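Local atomic coordinates of endoribonuclease MazF4 (Mycobacterium tuberculosis, PDB entry 5XE2), a protein that acts as the toxin of a type II toxin-antitoxin pair, an endoribonuclease that cuts single-stranded mRNA between the first and second bases of UCGCU. Residues R8-R13 with G80-E85; L24-N29 with D37-R42; N29-H34 with I71-K76; V66-I71 with T96-A101. All coordinates share one frame; numbering follows the deposited sequence.

From the N terminus, the chain first lays down strand 10-14, whose partner strand 82-85 arrives only after most of the fold has been built; interaction 1 therefore closes the longest loop and pairs two neighbouring strands of the antiparallel sheet. Interactions 2 and 3 both fall within that loop. Interaction 2 closes a short excursion through helix 29-34, pairing strand 21-25 with strand 37-44. Interaction 3 crosses it, tying this helix to the far end of strand 65-75. Interaction 4 begins on the same strand, sharing Ile71 with interaction 3, and crosses both interaction 1 and interaction 3 to set helix 88-101 against the corner at Ala68 and Asp69.

Interaction 1. Residues R8-R13 with G80-E85; sequences RGQVYR and GDYLGE
Arg13 and Asp81 flank one end of an antiparallel strand pair, their side chains side by side and pointing the same way. From CB, 4.0 Å from Asp81 O, the arginine runs on to CG, packed 3.8 Å from Leu83 CD1. Its CD passes 3.6 Å from Asp81 OD2. The chain then bends at chi3 (77°), and NH1 at the tip forms a salt bridge to Asp81 OD2 at 3.1 Å. The carboxylate oxygen lies at the edge of the guanidinium, near its plane, whereas NH1 stands above the carboxylate plane.

The two segments are joined by backbone bonds from Leu83 N to Val11 O (2.7 Å), from Val11 N to Gly84 O and from Arg13 N to Asp81 O. Tyr12 and Tyr82 form a non-hydrogen-bonded pair with side chains on the same face; their rings meet obliquely, planes 53° apart, and Tyr82 CD1 sits over the rim of one Tyr12 face. Tyr12 OH donates to Gln10 OE1 at 2.5 Å, from above the amide plane, and Leu7 N also binds that oxygen. Gln10 CG lies 3.6 Å from Tyr82 CE1, the two side chains crossing at about a right angle. Val11 is buried on the other face, against Leu24 and Val86. Arg13 and Asp81 are both exposed, so solvent probably screens their salt bridge.

Interaction 2. Residues L24-N29 with D37-R42; sequences LIVSNN and DVVAVR
Ser27 OG accepts a nearly straight bond from Val39 N, 2.8 Å away, and so takes a place that a backbone carbonyl would hold in a regular strand pair. The serine torsion (chi1 35°) sets OG between its own backbone N and carbonyl carbon, facing the neighbouring strand; the same oxygen is also hydrogen-bonded to Asn32 OD1. Val39 O is gripped twice, by Val26 N at 2.9 Å and by Ser27 N at 3.2 Å, both reaching it from the same face of its plane.

Before this departure the two segments pair as regular antiparallel strands of the SH3-like MazF sheet: Leu24 and Val41 exchange two backbone bonds, and Ile25 faces Ala40 as a non-hydrogen-bonded pair. Side chains of Leu24 and Val41 lie alongside each other on the face that helix 88-101 covers.

Val26 has CG1 anti to its carbonyl carbon (chi1 -65°), and that methyl meets Val41 CG2 at 3.8 Å, the two side chains crossing at about a right angle. Its other branch, CG2, packs on Val39 CG1. On the face shared with Ala40, Ile25 extends CD1 to Val38 CG2, 3.6 Å away and again crosswise, beside Asn32 of helix 29-34.

Interaction 3. Residues N29-H34 with I71-K76; sequences NARNRH and IETLGK
Helix 29-34 and the segment 71-76 keep their backbones well apart, with the nearest CA atoms, those of Asn32 and Lys76, separated by 8.9 Å, so long side chains make the connection. Lys76 carries most of it. Its CG stands anti to the carbonyl carbon (chi1 -78°), and the chain beyond is fully extended, delivering the ammonium group to the helix backbone. There NZ donates to Asn32 O at 2.7 Å, the donor being tilted 29° from the carbonyl plane, while CE comes within 3.0 Å of the same oxygen. Arg33 O lies 3.3 Å from NZ. The ammonium group is also hydrogen-bonded to the carbonyl oxygens of Thr35 and Asn4, so a buried positive charge is surrounded by backbone oxygens. Carbonyls at the C-terminal end of a helix would be expected to favour such a charge.

The second contact is slighter. Arg31 leaves the helix with CG anti to its backbone N and bends at chi2 (-90°), which turns CD aside; farther out, NH2 lies 3.9 Å from Thr73 CG2, the two side chains crossing at about a right angle. The methyl lies obliquely to the guanidinium, whose main polar partner is Asp37, through a salt bridge from NH2; NH1 bonds to Asp69 O of the second subunit. Thr73 OG1 likewise bonds to Ile71 O of the second subunit, placing this side of the contact at the dimer interface.

Strand 37-44, which follows the helix in the chain, pairs directly with strand 65-75, Val38 bonding to Leu74 through the backbone.

Interaction 4. Residues V66-I71 with T96-A101; sequences VNADNI and TALATA
A water bridges Asp69 and Ala101, donating to Ala101 O at 2.7 Å and to Asp69 OD1 at 3.0 Å, and so joins the strand corner to the last turn of helix 88-101. The other carboxylate oxygen of Asp69, OD2, is hydrogen-bonded to Thr52 OG1, which leaves the two oxygens serving different partners. OD1 also touches the Ala101 methyl, with CB 3.4 Å away, and Ala68 O meets the same CB at 3.5 Å.

Beside this polar edge the contact is apolar and built on small side chains. Ala68 points its CB at the helix, where it lies 3.8 Å from Ala97 CB. Leu98 CD2 packs on the same Ala68 methyl at 4.1 Å and also on CG1 and CD1 of Ile71, the leucine and isoleucine side chains crossing obliquely. Ile71 CG1 stands anti to its carbonyl carbon (chi1 -57°), on the helix side. The short Ala68 side chain lets the backbones come close, its CA 5.4 Å from Leu98 CA.

Asn67 to Asn70 form a type I beta turn, closed by Asn70 N to Asn67 O, and Asn67 OD1 adds a weak bond from Asp69 N. Ile71 packs on its own counterpart in the second subunit. The arrangement, a strand of a strongly bent antiparallel sheet turning a corner against the C-terminal helix, belongs to the SH3-like fold of the PemK/MazF toxins, here beside the dimer interface.

Interaction 1. Residues R8-R13 with G80-E85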
loop_
_atom_site.group_PDB
_atom_site.type_symbol
_atom_site.label_atom_id
_atom_site.label_comp_id
_atom_site.label_asym_id
_atom_site.label_seq_id
_atom_site.Cartn_x
_atom_site.Cartn_y
_atom_site.Cartn_z
ATOM N N ARG A 8 7.658 -10.928 -5.106
ATOM C CA ARG A 8 6.471 -10.937 -4.260
ATOM C C ARG A 8 6.514 -12.176 -3.361
ATOM O O ARG A 8 6.891 -13.262 -3.816
ATOM C CB ARG A 8 5.211 -10.933 -5.115
ATOM C CG ARG A 8 3.964 -10.543 -4.356
ATOM C CD ARG A 8 2.809 -10.224 -5.287
ATOM N NE ARG A 8 1.697 -9.649 -4.539
ATOM C CZ ARG A 8 0.791 -10.331 -3.833
ATOM N NH1 ARG A 8 0.824 -11.664 -3.749
ATOM N NH2 ARG A 8 -0.168 -9.663 -3.197
ATOM N N GLY A 9 6.207 -11.995 -2.077
ATOM C CA GLY A 9 6.275 -13.091 -1.103
ATOM C C GLY A 9 7.589 -13.217 -0.338
ATOM O O GLY A 9 7.640 -13.918 0.670
ATOM N N GLN A 10 8.647 -12.555 -0.806
ATOM C CA GLN A 10 9.925 -12.542 -0.092
ATOM C C GLN A 10 9.919 -11.556 1.064
ATOM O O GLN A 10 9.215 -10.532 1.023
ATOM C CB GLN A 10 11.066 -12.200 -1.033
ATOM C CG GLN A 10 11.285 -13.238 -2.121
ATOM C CD GLN A 10 12.465 -12.901 -3.015
ATOM O OE1 GLN A 10 12.865 -11.738 -3.135
ATOM N NE2 GLN A 10 13.016 -13.924 -3.678
ATOM N N VAL A 11 10.737 -11.860 2.076
ATOM C CA VAL A 11 10.848 -11.060 3.295
ATOM C C VAL A 11 12.291 -10.589 3.472
ATOM O O VAL A 11 13.222 -11.399 3.437
ATOM C CB VAL A 11 10.387 -11.854 4.546
ATOM C CG1 VAL A 11 10.571 -11.029 5.818
ATOM C CG2 VAL A 11 8.931 -12.280 4.408
ATOM N N TYR A 12 12.462 -9.284 3.671
ATOM C CA TYR A 12 13.771 -8.663 3.859
ATOM C C TYR A 12 13.821 -7.828 5.143
ATOM O O TYR A 12 12.859 -7.111 5.452
ATOM C CB TYR A 12 14.095 -7.753 2.668
ATOM C CG TYR A 12 14.300 -8.484 1.360
ATOM C CD1 TYR A 12 13.219 -8.796 0.533
ATOM C CD2 TYR A 12 15.578 -8.852 0.938
ATOM C CE1 TYR A 12 13.403 -9.455 -0.678
ATOM C CE2 TYR A 12 15.778 -9.523 -0.261
ATOM C CZ TYR A 12 14.694 -9.822 -1.070
ATOM O OH TYR A 12 14.903 -10.490 -2.257
ATOM N N ARG A 13 14.942 -7.904 5.868
ATOM C CA ARG A 13 15.237 -6.970 6.966
ATOM C C ARG A 13 15.529 -5.599 6.394
ATOM O O ARG A 13 16.355 -5.480 5.506
ATOM C CB ARG A 13 16.456 -7.420 7.789
ATOM C CG ARG A 13 16.170 -8.562 8.741
ATOM C CD ARG A 13 17.354 -8.918 9.630
ATOM N NE ARG A 13 17.556 -7.981 10.747
ATOM C CZ ARG A 13 18.633 -7.210 10.959
ATOM N NH1 ARG A 13 19.687 -7.208 10.133
ATOM N NH2 ARG A 13 18.656 -6.419 12.032
ATOM N N GLY A 80 17.658 -5.214 3.035
ATOM C CA GLY A 80 18.825 -5.802 3.709
ATOM C C GLY A 80 18.798 -7.308 3.554
ATOM O O GLY A 80 18.598 -7.815 2.437
ATOM N N ASP A 81 18.956 -8.021 4.672
ATOM C CA ASP A 81 19.074 -9.491 4.665
ATOM C C ASP A 81 17.799 -10.154 4.140
ATOM O O ASP A 81 16.704 -9.774 4.542
ATOM C CB ASP A 81 19.345 -10.034 6.076
ATOM C CG ASP A 81 20.581 -9.430 6.729
ATOM O OD1 ASP A 81 21.587 -9.169 6.032
ATOM O OD2 ASP A 81 20.548 -9.227 7.959
ATOM N N TYR A 82 17.956 -11.125 3.240
ATOM C CA TYR A 82 16.841 -11.952 2.740
ATOM C C TYR A 82 16.500 -13.054 3.755
ATOM O O TYR A 82 17.365 -13.867 4.097
ATOM C CB TYR A 82 17.188 -12.580 1.390
ATOM C CG TYR A 82 16.186 -13.615 0.921
ATOM C CD1 TYR A 82 14.888 -13.249 0.581
ATOM C CD2 TYR A 82 16.533 -14.973 0.831
ATOM C CE1 TYR A 82 13.965 -14.194 0.159
ATOM C CE2 TYR A 82 15.612 -15.926 0.408
ATOM C CZ TYR A 82 14.330 -15.529 0.069
ATOM O OH TYR A 82 13.407 -16.452 -0.356
ATOM N N LEU A 83 15.250 -13.083 4.216
ATOM C CA LEU A 83 14.833 -13.956 5.319
ATOM C C LEU A 83 14.028 -15.190 4.912
ATOM O O LEU A 83 13.869 -16.109 5.714
ATOM C CB LEU A 83 14.016 -13.152 6.325
ATOM C CG LEU A 83 14.691 -11.948 6.984
ATOM C CD1 LEU A 83 13.852 -11.490 8.165
ATOM C CD2 LEU A 83 16.110 -12.270 7.431
ATOM N N GLY A 84 13.522 -15.210 3.685
ATOM C CA GLY A 84 12.762 -16.339 3.190
ATOM C C GLY A 84 11.557 -15.896 2.394
ATOM O O GLY A 84 11.373 -14.706 2.120
ATOM N N GLU A 85 10.746 -16.885 2.038
ATOM C CA GLU A 85 9.621 -16.721 1.145
ATOM C C GLU A 85 8.379 -17.322 1.794
ATOM O O GLU A 85 8.385 -18.479 2.217
ATOM C CB GLU A 85 9.923 -17.421 -0.169
ATOM C CG GLU A 85 8.905 -17.157 -1.264
ATOM C CD GLU A 85 9.342 -17.698 -2.612
ATOM O OE1 GLU A 85 10.495 -18.181 -2.733
ATOM O OE2 GLU A 85 8.522 -17.632 -3.557
#

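Interaction 2. Residues L24-N29 with D37-R42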
loop_
_atom_site.group_PDB
_atom_site.type_symbol
_atom_site.label_atom_id
_atom_site.label_comp_id
_atom_site.label_asym_id
_atom_site.label_seq_id
_atom_site.Cartn_x
_atom_site.Cartn_y
_atom_site.Cartn_z
ATOM N N LEU A 24 7.571 -7.722 4.151
ATOM C CA LEU A 24 7.149 -8.645 3.105
ATOM C C LEU A 24 6.794 -7.902 1.819
ATOM O O LEU A 24 5.904 -7.040 1.832
ATOM C CB LEU A 24 5.927 -9.427 3.566
ATOM C CG LEU A 24 5.234 -10.254 2.477
ATOM C CD1 LEU A 24 6.059 -11.474 2.128
ATOM C CD2 LEU A 24 3.838 -10.658 2.895
ATOM N N ILE A 25 7.421 -8.299 0.711
ATOM C CA ILE A 25 7.190 -7.654 -0.594
ATOM C C ILE A 25 5.794 -8.026 -1.114
ATOM O O ILE A 25 5.486 -9.211 -1.268
ATOM C CB ILE A 25 8.226 -8.091 -1.662
ATOM C CG1 ILE A 25 9.676 -7.857 -1.193
ATOM C CG2 ILE A 25 7.960 -7.381 -2.993
ATOM C CD1 ILE A 25 10.000 -6.428 -0.821
ATOM N N VAL A 26 4.964 -7.015 -1.384
ATOM C CA VAL A 26 3.613 -7.238 -1.942
ATOM C C VAL A 26 3.368 -6.639 -3.334
ATOM O O VAL A 26 2.350 -6.942 -3.965
ATOM C CB VAL A 26 2.506 -6.811 -0.949
ATOM C CG1 VAL A 26 2.562 -7.704 0.292
ATOM C CG2 VAL A 26 2.633 -5.344 -0.546
ATOM N N SER A 27 4.293 -5.823 -3.830
ATOM C CA SER A 27 4.204 -5.314 -5.195
ATOM C C SER A 27 4.428 -6.431 -6.225
ATOM O O SER A 27 5.076 -7.437 -5.941
ATOM C CB SER A 27 5.179 -4.148 -5.416
ATOM O OG SER A 27 6.383 -4.327 -4.694
ATOM N N ASN A 28 3.862 -6.242 -7.412
ATOM C CA ASN A 28 3.962 -7.226 -8.483
ATOM C C ASN A 28 5.395 -7.351 -9.008
ATOM O O ASN A 28 6.173 -6.382 -8.978
ATOM C CB ASN A 28 2.972 -6.902 -9.615
ATOM C CG ASN A 28 3.405 -5.712 -10.466
ATOM O OD1 ASN A 28 4.371 -5.797 -11.228
ATOM N ND2 ASN A 28 2.686 -4.607 -10.355
ATOM N N ASN A 29 5.735 -8.537 -9.495
ATOM C CA ASN A 29 7.108 -8.836 -9.916
ATOM C C ASN A 29 7.667 -8.024 -11.094
ATOM O O ASN A 29 8.871 -7.784 -11.155
ATOM C CB ASN A 29 7.265 -10.345 -10.173
ATOM C CG ASN A 29 7.267 -11.150 -8.884
ATOM O OD1 ASN A 29 7.587 -10.621 -7.819
ATOM N ND2 ASN A 29 6.910 -12.427 -8.970
ATOM N N ASP A 37 12.087 0.765 -6.746
ATOM C CA ASP A 37 11.522 0.514 -5.423
ATOM C C ASP A 37 10.468 -0.588 -5.458
ATOM O O ASP A 37 10.133 -1.114 -6.521
ATOM C CB ASP A 37 10.975 1.824 -4.819
ATOM C CG ASP A 37 9.979 2.548 -5.726
ATOM O OD1 ASP A 37 9.311 1.922 -6.580
ATOM O OD2 ASP A 37 9.850 3.774 -5.557
ATOM N N VAL A 38 9.982 -0.940 -4.275
ATOM C CA VAL A 38 8.956 -1.965 -4.086
ATOM C C VAL A 38 7.956 -1.474 -3.044
ATOM O O VAL A 38 8.207 -0.493 -2.343
ATOM C CB VAL A 38 9.562 -3.297 -3.587
ATOM C CG1 VAL A 38 10.553 -3.862 -4.602
ATOM C CG2 VAL A 38 10.213 -3.147 -2.206
ATOM N N VAL A 39 6.835 -2.174 -2.947
ATOM C CA VAL A 39 5.875 -1.970 -1.878
ATOM C C VAL A 39 5.887 -3.209 -0.994
ATOM O O VAL A 39 5.960 -4.342 -1.486
ATOM C CB VAL A 39 4.464 -1.666 -2.406
ATOM C CG1 VAL A 39 3.465 -1.558 -1.264
ATOM C CG2 VAL A 39 4.481 -0.374 -3.200
ATOM N N ALA A 40 5.841 -2.959 0.314
ATOM C CA ALA A 40 5.925 -3.998 1.315
ATOM C C ALA A 40 5.012 -3.721 2.508
ATOM O O ALA A 40 4.587 -2.580 2.746
ATOM C CB ALA A 40 7.368 -4.136 1.780
ATOM N N VAL A 41 4.727 -4.790 3.247
ATOM C CA VAL A 41 3.986 -4.726 4.501
ATOM C C VAL A 41 4.823 -5.289 5.644
ATOM O O VAL A 41 5.682 -6.178 5.453
ATOM C CB VAL A 41 2.635 -5.470 4.447
ATOM C CG1 VAL A 41 1.659 -4.732 3.538
ATOM C CG2 VAL A 41 2.802 -6.925 4.020
ATOM N N ARG A 42 4.534 -4.783 6.836
ATOM C CA ARG A 42 5.360 -5.020 8.011
ATOM C C ARG A 42 5.096 -6.405 8.605
ATOM O O ARG A 42 3.947 -6.854 8.690
ATOM C CB ARG A 42 5.086 -3.937 9.060
ATOM C CG ARG A 42 6.164 -3.791 10.117
ATOM C CD ARG A 42 5.960 -2.539 10.979
ATOM N NE ARG A 42 4.623 -2.467 11.619
ATOM C CZ ARG A 42 4.358 -1.917 12.814
ATOM N NH1 ARG A 42 5.314 -1.354 13.569
ATOM N NH2 ARG A 42 3.113 -1.931 13.279
#

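Interaction 3. Residues N29-H34 with I71-K76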
loop_
_atom_site.group_PDB
_atom_site.type_symbol
_atom_site.label_atom_id
_atom_site.label_comp_id
_atom_site.label_asym_id
_atom_site.label_seq_id
_atom_site.Cartn_x
_atom_site.Cartn_y
_atom_site.Cartn_z
ATOM N N ASN A 29 5.735 -8.537 -9.495
ATOM C CA ASN A 29 7.108 -8.836 -9.916
ATOM C C ASN A 29 7.667 -8.024 -11.094
ATOM O O ASN A 29 8.871 -7.784 -11.155
ATOM C CB ASN A 29 7.265 -10.345 -10.173
ATOM C CG ASN A 29 7.267 -11.150 -8.884
ATOM O OD1 ASN A 29 7.587 -10.621 -7.819
ATOM N ND2 ASN A 29 6.910 -12.427 -8.970
ATOM N N ALA A 30 6.813 -7.595 -12.015
ATOM C CA ALA A 30 7.255 -6.725 -13.121
ATOM C C ALA A 30 7.769 -5.368 -12.578
ATOM O O ALA A 30 8.869 -4.917 -12.916
ATOM C CB ALA A 30 6.117 -6.526 -14.125
ATOM N N ARG A 31 6.984 -4.748 -11.697
ATOM C CA ARG A 31 7.391 -3.514 -11.018
ATOM C C ARG A 31 8.653 -3.749 -10.185
ATOM O O ARG A 31 9.572 -2.914 -10.201
ATOM C CB ARG A 31 6.249 -2.965 -10.143
ATOM C CG ARG A 31 6.549 -1.663 -9.390
ATOM C CD ARG A 31 7.137 -1.908 -7.999
ATOM N NE ARG A 31 7.334 -0.685 -7.222
ATOM C CZ ARG A 31 6.380 -0.027 -6.555
ATOM N NH1 ARG A 31 5.110 -0.448 -6.550
ATOM N NH2 ARG A 31 6.700 1.082 -5.878
ATOM N N ASN A 32 8.712 -4.877 -9.480
ATOM C CA ASN A 32 9.874 -5.174 -8.631
ATOM C C ASN A 32 11.180 -5.360 -9.415
ATOM O O ASN A 32 12.256 -5.023 -8.915
ATOM C CB ASN A 32 9.649 -6.419 -7.776
ATOM C CG ASN A 32 8.482 -6.290 -6.813
ATOM O OD1 ASN A 32 8.098 -5.195 -6.407
ATOM N ND2 ASN A 32 7.918 -7.425 -6.435
ATOM N N ARG A 33 11.093 -5.907 -10.628
ATOM C CA ARG A 33 12.279 -6.083 -11.464
ATOM C C ARG A 33 12.730 -4.777 -12.118
ATOM O O ARG A 33 13.920 -4.463 -12.128
ATOM C CB ARG A 33 12.041 -7.139 -12.546
ATOM C CG ARG A 33 13.322 -7.538 -13.294
ATOM C CD ARG A 33 13.183 -8.746 -14.212
ATOM N NE ARG A 33 12.160 -9.677 -13.746
ATOM C CZ ARG A 33 10.907 -9.762 -14.202
ATOM N NH1 ARG A 33 10.473 -8.987 -15.198
ATOM N NH2 ARG A 33 10.072 -10.650 -13.659
ATOM N N HIS A 34 11.771 -4.026 -12.655
ATOM C CA HIS A 34 12.056 -2.936 -13.584
ATOM C C HIS A 34 12.123 -1.536 -12.995
ATOM O O HIS A 34 12.582 -0.635 -13.685
ATOM C CB HIS A 34 11.020 -2.950 -14.711
ATOM C CG HIS A 34 11.040 -4.208 -15.522
ATOM N ND1 HIS A 34 12.203 -4.743 -16.034
ATOM C CD2 HIS A 34 10.040 -5.029 -15.917
ATOM C CE1 HIS A 34 11.920 -5.844 -16.704
ATOM N NE2 HIS A 34 10.614 -6.035 -16.656
ATOM N N ILE A 71 1.353 -0.464 4.950
ATOM C CA ILE A 71 1.860 -0.625 3.597
ATOM C C ILE A 71 2.802 0.541 3.306
ATOM O O ILE A 71 2.430 1.704 3.489
ATOM C CB ILE A 71 0.705 -0.667 2.563
ATOM C CG1 ILE A 71 -0.298 -1.788 2.882
ATOM C CG2 ILE A 71 1.243 -0.893 1.153
ATOM C CD1 ILE A 71 -1.698 -1.542 2.349
ATOM N N GLU A 72 4.019 0.237 2.856
ATOM C CA GLU A 72 5.015 1.272 2.550
ATOM C C GLU A 72 5.798 0.983 1.281
ATOM O O GLU A 72 5.909 -0.161 0.845
ATOM C CB GLU A 72 5.973 1.446 3.735
ATOM C CG GLU A 72 5.273 2.018 4.957
ATOM C CD GLU A 72 6.198 2.442 6.069
ATOM O OE1 GLU A 72 7.399 2.673 5.808
ATOM O OE2 GLU A 72 5.713 2.537 7.226
ATOM N N THR A 73 6.328 2.046 0.690
ATOM C CA THR A 73 7.182 1.953 -0.464
ATOM C C THR A 73 8.636 1.984 0.029
ATOM O O THR A 73 9.042 2.922 0.708
ATOM C CB THR A 73 6.905 3.110 -1.446
ATOM O OG1 THR A 73 5.533 3.073 -1.854
ATOM C CG2 THR A 73 7.794 3.007 -2.693
ATOM N N LEU A 74 9.403 0.950 -0.320
ATOM C CA LEU A 74 10.812 0.835 0.069
ATOM C C LEU A 74 11.731 0.937 -1.154
ATOM O O LEU A 74 11.476 0.323 -2.185
ATOM C CB LEU A 74 11.054 -0.504 0.776
ATOM C CG LEU A 74 10.602 -0.668 2.234
ATOM C CD1 LEU A 74 9.113 -0.440 2.420
ATOM C CD2 LEU A 74 10.976 -2.048 2.743
ATOM N N GLY A 75 12.797 1.722 -1.028
ATOM C CA GLY A 75 13.855 1.749 -2.029
ATOM C C GLY A 75 14.579 0.410 -2.011
ATOM O O GLY A 75 14.687 -0.236 -0.963
ATOM N N LYS A 76 15.048 -0.023 -3.176
ATOM C CA LYS A 76 15.821 -1.264 -3.296
ATOM C C LYS A 76 17.082 -1.228 -2.454
ATOM O O LYS A 76 17.462 -2.235 -1.876
ATOM C CB LYS A 76 16.177 -1.539 -4.755
ATOM C CG LYS A 76 15.019 -2.114 -5.527
ATOM C CD LYS A 76 15.373 -2.435 -6.963
ATOM C CE LYS A 76 14.158 -3.049 -7.631
ATOM N NZ LYS A 76 14.393 -3.391 -9.060
#

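Interaction 4. Residues V66-I71 with T96-A101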
loop_
_atom_site.group_PDB
_atom_site.type_symbol
_atom_site.label_atom_id
_atom_site.label_comp_id
_atom_site.label_asym_id
_atom_site.label_seq_id
_atom_site.Cartn_x
_atom_site.Cartn_y
_atom_site.Cartn_z
ATOM N N VAL A 66 1.802 -10.720 9.874
ATOM C CA VAL A 66 1.870 -9.680 8.853
ATOM C C VAL A 66 0.804 -8.630 9.167
ATOM O O VAL A 66 -0.375 -8.969 9.316
ATOM C CB VAL A 66 1.676 -10.269 7.431
ATOM C CG1 VAL A 66 1.496 -9.175 6.388
ATOM C CG2 VAL A 66 2.854 -11.168 7.072
ATOM N N ASN A 67 1.228 -7.372 9.301
ATOM C CA ASN A 67 0.296 -6.238 9.424
ATOM C C ASN A 67 0.049 -5.604 8.043
ATOM O O ASN A 67 0.828 -4.757 7.582
ATOM C CB ASN A 67 0.837 -5.217 10.427
ATOM C CG ASN A 67 -0.036 -3.970 10.542
ATOM O OD1 ASN A 67 -1.141 -3.905 10.009
ATOM N ND2 ASN A 67 0.478 -2.962 11.235
ATOM N N ALA A 68 -1.036 -6.020 7.391
ATOM C CA ALA A 68 -1.393 -5.521 6.048
ATOM C C ALA A 68 -1.931 -4.093 6.044
ATOM O O ALA A 68 -2.076 -3.508 4.972
ATOM C CB ALA A 68 -2.389 -6.456 5.371
ATOM N N ASP A 69 -2.241 -3.535 7.219
ATOM C CA ASP A 69 -2.565 -2.104 7.326
ATOM C C ASP A 69 -1.358 -1.189 7.126
ATOM O O ASP A 69 -1.530 -0.033 6.742
ATOM C CB ASP A 69 -3.240 -1.774 8.672
ATOM C CG ASP A 69 -4.665 -2.293 8.760
ATOM O OD1 ASP A 69 -5.368 -2.296 7.731
ATOM O OD2 ASP A 69 -5.093 -2.691 9.858
ATOM N N ASN A 70 -0.153 -1.698 7.389
ATOM C CA ASN A 70 1.057 -0.896 7.301
ATOM C C ASN A 70 1.767 -1.191 5.984
ATOM O O ASN A 70 2.645 -2.053 5.908
ATOM C CB ASN A 70 1.938 -1.166 8.528
ATOM C CG ASN A 70 3.162 -0.248 8.631
ATOM O OD1 ASN A 70 4.008 -0.503 9.471
ATOM N ND2 ASN A 70 3.255 0.815 7.823
ATOM N N ILE A 71 1.353 -0.464 4.950
ATOM C CA ILE A 71 1.860 -0.625 3.597
ATOM C C ILE A 71 2.802 0.541 3.306
ATOM O O ILE A 71 2.430 1.704 3.489
ATOM C CB ILE A 71 0.705 -0.667 2.563
ATOM C CG1 ILE A 71 -0.298 -1.788 2.882
ATOM C CG2 ILE A 71 1.243 -0.893 1.153
ATOM C CD1 ILE A 71 -1.698 -1.542 2.349
ATOM N N THR A 96 -6.119 -11.185 0.627
ATOM C CA THR A 96 -7.428 -10.797 1.154
ATOM C C THR A 96 -7.272 -9.669 2.166
ATOM O O THR A 96 -8.036 -8.703 2.135
ATOM C CB THR A 96 -8.150 -11.999 1.796
ATOM O OG1 THR A 96 -8.241 -13.046 0.827
ATOM C CG2 THR A 96 -9.559 -11.619 2.258
ATOM N N ALA A 97 -6.275 -9.804 3.044
ATOM C CA ALA A 97 -5.975 -8.793 4.056
ATOM C C ALA A 97 -5.638 -7.419 3.437
ATOM O O ALA A 97 -6.143 -6.380 3.883
ATOM C CB ALA A 97 -4.838 -9.278 4.946
ATOM N N LEU A 98 -4.787 -7.419 2.412
ATOM C CA LEU A 98 -4.475 -6.201 1.656
ATOM C C LEU A 98 -5.717 -5.560 1.024
ATOM O O LEU A 98 -5.904 -4.344 1.110
ATOM C CB LEU A 98 -3.450 -6.500 0.566
ATOM C CG LEU A 98 -2.016 -6.817 0.983
ATOM C CD1 LEU A 98 -1.253 -7.376 -0.202
ATOM C CD2 LEU A 98 -1.320 -5.575 1.527
ATOM N N ALA A 99 -6.566 -6.374 0.390
ATOM C CA ALA A 99 -7.834 -5.882 -0.173
ATOM C C ALA A 99 -8.724 -5.228 0.898
ATOM O O ALA A 99 -9.305 -4.168 0.668
ATOM C CB ALA A 99 -8.584 -7.013 -0.877
ATOM N N THR A 100 -8.802 -5.848 2.073
ATOM C CA THR A 100 -9.571 -5.290 3.189
ATOM C C THR A 100 -8.965 -3.988 3.711
ATOM O O THR A 100 -9.690 -3.010 3.949
ATOM C CB THR A 100 -9.726 -6.317 4.328
ATOM O OG1 THR A 100 -10.371 -7.478 3.808
ATOM C CG2 THR A 100 -10.572 -5.761 5.462
ATOM N N ALA A 101 -7.639 -3.960 3.860
ATOM C CA ALA A 101 -6.955 -2.762 4.331
ATOM C C ALA A 101 -7.230 -1.555 3.410
ATOM O O ALA A 101 -7.455 -0.460 3.892
ATOM C CB ALA A 101 -5.468 -3.018 4.454
HETATM O O HOH W 1 -6.451 0.102 6.367
#